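Local coordinates for protein amorpha-4,11-diene synthase (PDB 4GAX) that probably cyclises farnesyl diphosphate to a sesquiterpene in a metal-dependent reaction, as a plant terpene synthase, here in an engineered alpha-bisabolol synthase variant, at residues K76-Q88 and W115-K129. Sequence-based numbering, arbitrary orientation.
Sequences KHANLLKLVDEIQ and WSGARSSLWFRLMRK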
# COMPACT_ATOMS: atom_id res chain seq x y z
N LYS A 76 -7.41 2.30 32.60
CA LYS A 76 -6.45 1.57 31.76
C LYS A 76 -6.63 1.83 30.26
O LYS A 76 -6.01 1.15 29.43
CB LYS A 76 -6.51 0.06 32.06
CG LYS A 76 -5.87 -0.31 33.42
CD LYS A 76 -5.30 -1.74 33.40
CE LYS A 76 -6.31 -2.78 33.90
NZ LYS A 76 -5.70 -4.10 34.24
N HIS A 77 -7.45 2.81 29.90
CA HIS A 77 -7.68 3.03 28.47
C HIS A 77 -6.44 3.49 27.70
O HIS A 77 -6.26 3.11 26.55
CB HIS A 77 -8.86 3.95 28.22
CG HIS A 77 -10.18 3.29 28.48
ND1 HIS A 77 -11.38 3.98 28.45
CD2 HIS A 77 -10.50 2.01 28.78
CE1 HIS A 77 -12.37 3.14 28.70
NE2 HIS A 77 -11.87 1.95 28.91
N ALA A 78 -5.58 4.29 28.33
CA ALA A 78 -4.34 4.68 27.69
C ALA A 78 -3.49 3.43 27.43
O ALA A 78 -2.86 3.28 26.38
CB ALA A 78 -3.58 5.70 28.55
N ASN A 79 -3.46 2.52 28.40
CA ASN A 79 -2.72 1.28 28.23
C ASN A 79 -3.34 0.41 27.15
O ASN A 79 -2.64 -0.35 26.48
CB ASN A 79 -2.62 0.50 29.55
CG ASN A 79 -1.70 1.17 30.57
OD1 ASN A 79 -1.19 2.27 30.34
ND2 ASN A 79 -1.49 0.51 31.70
N LEU A 80 -4.66 0.51 26.99
CA LEU A 80 -5.34 -0.25 25.94
C LEU A 80 -4.89 0.24 24.56
O LEU A 80 -4.62 -0.57 23.65
CB LEU A 80 -6.86 -0.13 26.10
CG LEU A 80 -7.76 -0.67 24.96
CD1 LEU A 80 -7.57 -2.15 24.70
CD2 LEU A 80 -9.21 -0.41 25.29
N LEU A 81 -4.79 1.56 24.41
CA LEU A 81 -4.35 2.11 23.14
C LEU A 81 -2.95 1.65 22.83
O LEU A 81 -2.63 1.34 21.69
CB LEU A 81 -4.39 3.65 23.15
CG LEU A 81 -5.79 4.26 23.18
CD1 LEU A 81 -5.66 5.78 23.20
CD2 LEU A 81 -6.58 3.82 21.95
N LYS A 82 -2.09 1.62 23.85
CA LYS A 82 -0.72 1.16 23.67
C LYS A 82 -0.67 -0.31 23.23
O LYS A 82 0.15 -0.69 22.38
CB LYS A 82 0.10 1.37 24.95
CG LYS A 82 1.59 1.13 24.77
CD LYS A 82 2.13 1.89 23.55
CE LYS A 82 3.65 2.03 23.58
NZ LYS A 82 4.37 0.75 23.30
N LEU A 83 -1.53 -1.13 23.83
CA LEU A 83 -1.59 -2.55 23.48
C LEU A 83 -2.07 -2.71 22.05
O LEU A 83 -1.53 -3.54 21.30
CB LEU A 83 -2.56 -3.27 24.41
CG LEU A 83 -2.72 -4.78 24.28
CD1 LEU A 83 -1.37 -5.47 24.29
CD2 LEU A 83 -3.56 -5.29 25.45
N VAL A 84 -3.09 -1.94 21.67
CA VAL A 84 -3.61 -1.97 20.30
C VAL A 84 -2.49 -1.60 19.34
O VAL A 84 -2.26 -2.28 18.34
CB VAL A 84 -4.81 -1.00 20.13
CG1 VAL A 84 -5.16 -0.82 18.66
CG2 VAL A 84 -6.03 -1.49 20.91
N ASP A 85 -1.77 -0.53 19.65
CA ASP A 85 -0.65 -0.11 18.80
C ASP A 85 0.40 -1.21 18.63
O ASP A 85 0.95 -1.43 17.55
CB ASP A 85 0.01 1.11 19.43
CG ASP A 85 1.16 1.65 18.62
OD1 ASP A 85 0.99 1.82 17.39
OD2 ASP A 85 2.22 1.92 19.21
N GLU A 86 0.71 -1.91 19.71
CA GLU A 86 1.75 -2.94 19.64
C GLU A 86 1.26 -4.12 18.80
O GLU A 86 2.00 -4.66 17.96
CB GLU A 86 2.12 -3.38 21.05
CG GLU A 86 2.84 -2.30 21.82
CD GLU A 86 2.98 -2.66 23.29
OE1 GLU A 86 2.51 -3.76 23.67
OE2 GLU A 86 3.54 -1.84 24.05
N ILE A 87 -0.00 -4.50 18.99
CA ILE A 87 -0.57 -5.57 18.19
C ILE A 87 -0.53 -5.20 16.70
O ILE A 87 -0.19 -6.03 15.85
CB ILE A 87 -2.01 -5.89 18.63
CG1 ILE A 87 -1.99 -6.45 20.06
CG2 ILE A 87 -2.68 -6.87 17.67
CD1 ILE A 87 -3.40 -6.53 20.72
N GLN A 88 -0.85 -3.95 16.38
CA GLN A 88 -0.90 -3.51 14.98
C GLN A 88 0.50 -3.48 14.37
O GLN A 88 0.72 -3.97 13.26
CB GLN A 88 -1.55 -2.12 14.87
CG GLN A 88 -3.06 -2.11 15.11
CD GLN A 88 -3.64 -0.69 15.11
OE1 GLN A 88 -2.92 0.29 15.30
NE2 GLN A 88 -4.95 -0.58 14.88
N TRP A 115 -10.46 13.38 24.16
CA TRP A 115 -9.39 12.67 24.87
C TRP A 115 -8.43 13.67 25.49
O TRP A 115 -8.00 14.63 24.84
CB TRP A 115 -8.59 11.81 23.90
CG TRP A 115 -7.52 10.98 24.55
CD1 TRP A 115 -6.22 11.35 24.79
CD2 TRP A 115 -7.66 9.63 25.03
NE1 TRP A 115 -5.55 10.31 25.40
CE2 TRP A 115 -6.40 9.24 25.55
CE3 TRP A 115 -8.72 8.71 25.07
CZ2 TRP A 115 -6.18 7.98 26.10
CZ3 TRP A 115 -8.50 7.47 25.62
CH2 TRP A 115 -7.24 7.12 26.13
N SER A 116 -8.07 13.43 26.74
CA SER A 116 -7.06 14.25 27.40
C SER A 116 -6.31 13.42 28.42
O SER A 116 -6.39 13.68 29.62
CB SER A 116 -7.72 15.45 28.11
OG SER A 116 -8.54 15.01 29.18
N GLY A 117 -5.58 12.42 27.96
CA GLY A 117 -4.82 11.59 28.88
C GLY A 117 -3.36 11.50 28.49
O GLY A 117 -2.88 12.28 27.65
N ALA A 118 -2.66 10.55 29.11
CA ALA A 118 -1.43 10.05 28.54
C ALA A 118 -1.80 9.56 27.14
O ALA A 118 -2.99 9.29 26.86
CB ALA A 118 -0.88 8.90 29.36
N ARG A 119 -0.79 9.44 26.29
CA ARG A 119 -0.94 8.85 24.95
C ARG A 119 -1.92 9.64 24.10
O ARG A 119 -2.65 9.07 23.29
CB ARG A 119 -1.38 7.38 25.06
CG ARG A 119 -0.77 6.63 26.24
CD ARG A 119 -0.09 5.35 25.84
NE ARG A 119 1.24 5.60 25.31
CZ ARG A 119 2.34 5.01 25.76
NH1 ARG A 119 2.29 4.14 26.76
NH2 ARG A 119 3.50 5.30 25.20
N SER A 120 -1.93 10.96 24.26
CA SER A 120 -2.81 11.78 23.42
C SER A 120 -2.39 11.72 21.95
O SER A 120 -3.24 11.60 21.07
CB SER A 120 -2.95 13.22 23.97
OG SER A 120 -1.70 13.82 24.20
N SER A 121 -1.08 11.77 21.68
CA SER A 121 -0.60 11.65 20.30
C SER A 121 -0.95 10.28 19.69
O SER A 121 -1.28 10.16 18.49
CB SER A 121 0.91 11.87 20.25
OG SER A 121 1.23 13.20 20.62
N LEU A 122 -0.85 9.24 20.51
CA LEU A 122 -1.17 7.89 20.04
C LEU A 122 -2.67 7.77 19.79
O LEU A 122 -3.10 7.19 18.80
CB LEU A 122 -0.70 6.85 21.07
CG LEU A 122 -1.09 5.40 20.75
CD1 LEU A 122 -0.47 5.00 19.40
CD2 LEU A 122 -0.67 4.45 21.85
N TRP A 123 -3.46 8.34 20.69
CA TRP A 123 -4.90 8.30 20.52
C TRP A 123 -5.29 8.91 19.18
O TRP A 123 -6.07 8.34 18.43
CB TRP A 123 -5.59 9.04 21.67
CG TRP A 123 -7.04 9.39 21.38
CD1 TRP A 123 -8.12 8.58 21.54
CD2 TRP A 123 -7.54 10.65 20.91
NE1 TRP A 123 -9.28 9.25 21.19
CE2 TRP A 123 -8.95 10.53 20.79
CE3 TRP A 123 -6.94 11.87 20.56
CZ2 TRP A 123 -9.76 11.57 20.36
CZ3 TRP A 123 -7.75 12.91 20.12
CH2 TRP A 123 -9.15 12.76 20.03
N PHE A 124 -4.69 10.07 18.88
CA PHE A 124 -5.03 10.82 17.68
C PHE A 124 -4.77 9.97 16.44
O PHE A 124 -5.62 9.86 15.55
CB PHE A 124 -4.21 12.12 17.64
CG PHE A 124 -4.35 12.90 16.37
CD1 PHE A 124 -5.40 13.78 16.20
CD2 PHE A 124 -3.39 12.78 15.37
CE1 PHE A 124 -5.51 14.54 15.01
CE2 PHE A 124 -3.48 13.52 14.21
CZ PHE A 124 -4.55 14.40 14.02
N ARG A 125 -3.58 9.37 16.38
CA ARG A 125 -3.19 8.60 15.22
C ARG A 125 -4.01 7.32 15.05
O ARG A 125 -4.44 6.99 13.94
CB ARG A 125 -1.69 8.28 15.27
CG ARG A 125 -1.22 7.44 14.10
CD ARG A 125 0.29 7.26 14.10
NE ARG A 125 0.77 6.46 15.24
CZ ARG A 125 0.59 5.14 15.36
NH1 ARG A 125 -0.05 4.47 14.41
NH2 ARG A 125 1.06 4.50 16.42
N LEU A 126 -4.23 6.59 16.14
CA LEU A 126 -5.04 5.36 16.08
C LEU A 126 -6.48 5.65 15.71
O LEU A 126 -7.12 4.86 14.97
CB LEU A 126 -4.99 4.59 17.40
CG LEU A 126 -3.68 4.02 17.92
CD1 LEU A 126 -3.95 3.14 19.16
CD2 LEU A 126 -2.94 3.23 16.84
N MET A 127 -7.03 6.75 16.21
CA MET A 127 -8.38 7.14 15.81
C MET A 127 -8.45 7.41 14.31
O MET A 127 -9.30 6.86 13.61
CB MET A 127 -8.87 8.36 16.61
CG MET A 127 -9.18 8.05 18.09
SD MET A 127 -10.54 6.88 18.34
CE MET A 127 -9.64 5.37 18.62
N ARG A 128 -7.55 8.24 13.79
CA ARG A 128 -7.57 8.60 12.37
C ARG A 128 -7.28 7.40 11.48
O ARG A 128 -7.87 7.26 10.42
CB ARG A 128 -6.59 9.75 12.06
CG ARG A 128 -7.14 11.11 12.52
CD ARG A 128 -6.50 12.29 11.77
NE ARG A 128 -7.18 13.55 12.13
CZ ARG A 128 -6.82 14.74 11.68
NH1 ARG A 128 -5.80 14.84 10.83
NH2 ARG A 128 -7.46 15.84 12.08
N LYS A 129 -6.37 6.53 11.91
CA LYS A 129 -6.10 5.30 11.17
C LYS A 129 -7.38 4.45 11.06
O LYS A 129 -7.60 3.78 10.06
CB LYS A 129 -4.98 4.51 11.85
CG LYS A 129 -4.64 3.14 11.23
CD LYS A 129 -3.40 2.52 11.93
CE LYS A 129 -3.13 1.08 11.45
NZ LYS A 129 -3.55 0.86 10.04
O HOH W 1 -0.10 4.24 28.74
O HOH W 2 -0.32 1.36 14.94
O HOH W 3 -6.21 2.13 14.32
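Leu81 lays its CD1 methyl over one face of the Trp115 indole, a CH-pi contact 3.9 Å from CD1 to the centroid of the six-membered ring. Leu81 CG lies beside its backbone N (chi1 -70°), and the extended next torsion carries CD1 to that ring and to Trp123 CB, while CD2 meets Leu126 CD1 at 3.9 Å. A branched leucine thus fills two niches at once. Farther along, Leu126 is a knob in the hole formed by Leu81, Val84, Asp85 and Gln88. Ala78 is small enough to admit the Trp115 edge and the Arg119 stem, its CB 3.8 Å from Arg119 CG. The guanidinium of Arg119 presents a face to Lys82 CD, 3.8 Å above its plane; Glu162 and Glu158 form salt bridges with NH2, and a water links NH1 to Asn79 OD1. Were Arg119 an alanine, both glutamates would probably lose this cationic partner and the aliphatic chain of Lys82, whose NZ pairs with Glu86, would lose its cover. Deeper in, a salt bridge joins Arg125 NH2 to Asp85 OD1 (2.9 Å, 156°), the donor arriving from above the carboxylate plane, and a water shared with Gln88 OE1 and Arg125 NH1 gives this oxygen of the buried Asp85 a second donor. Crossing at 54° with axes 9.9 Å apart, helices 77-88 and 120-129 belong to the all-helical N-terminal domain characteristic of plant terpene synthases.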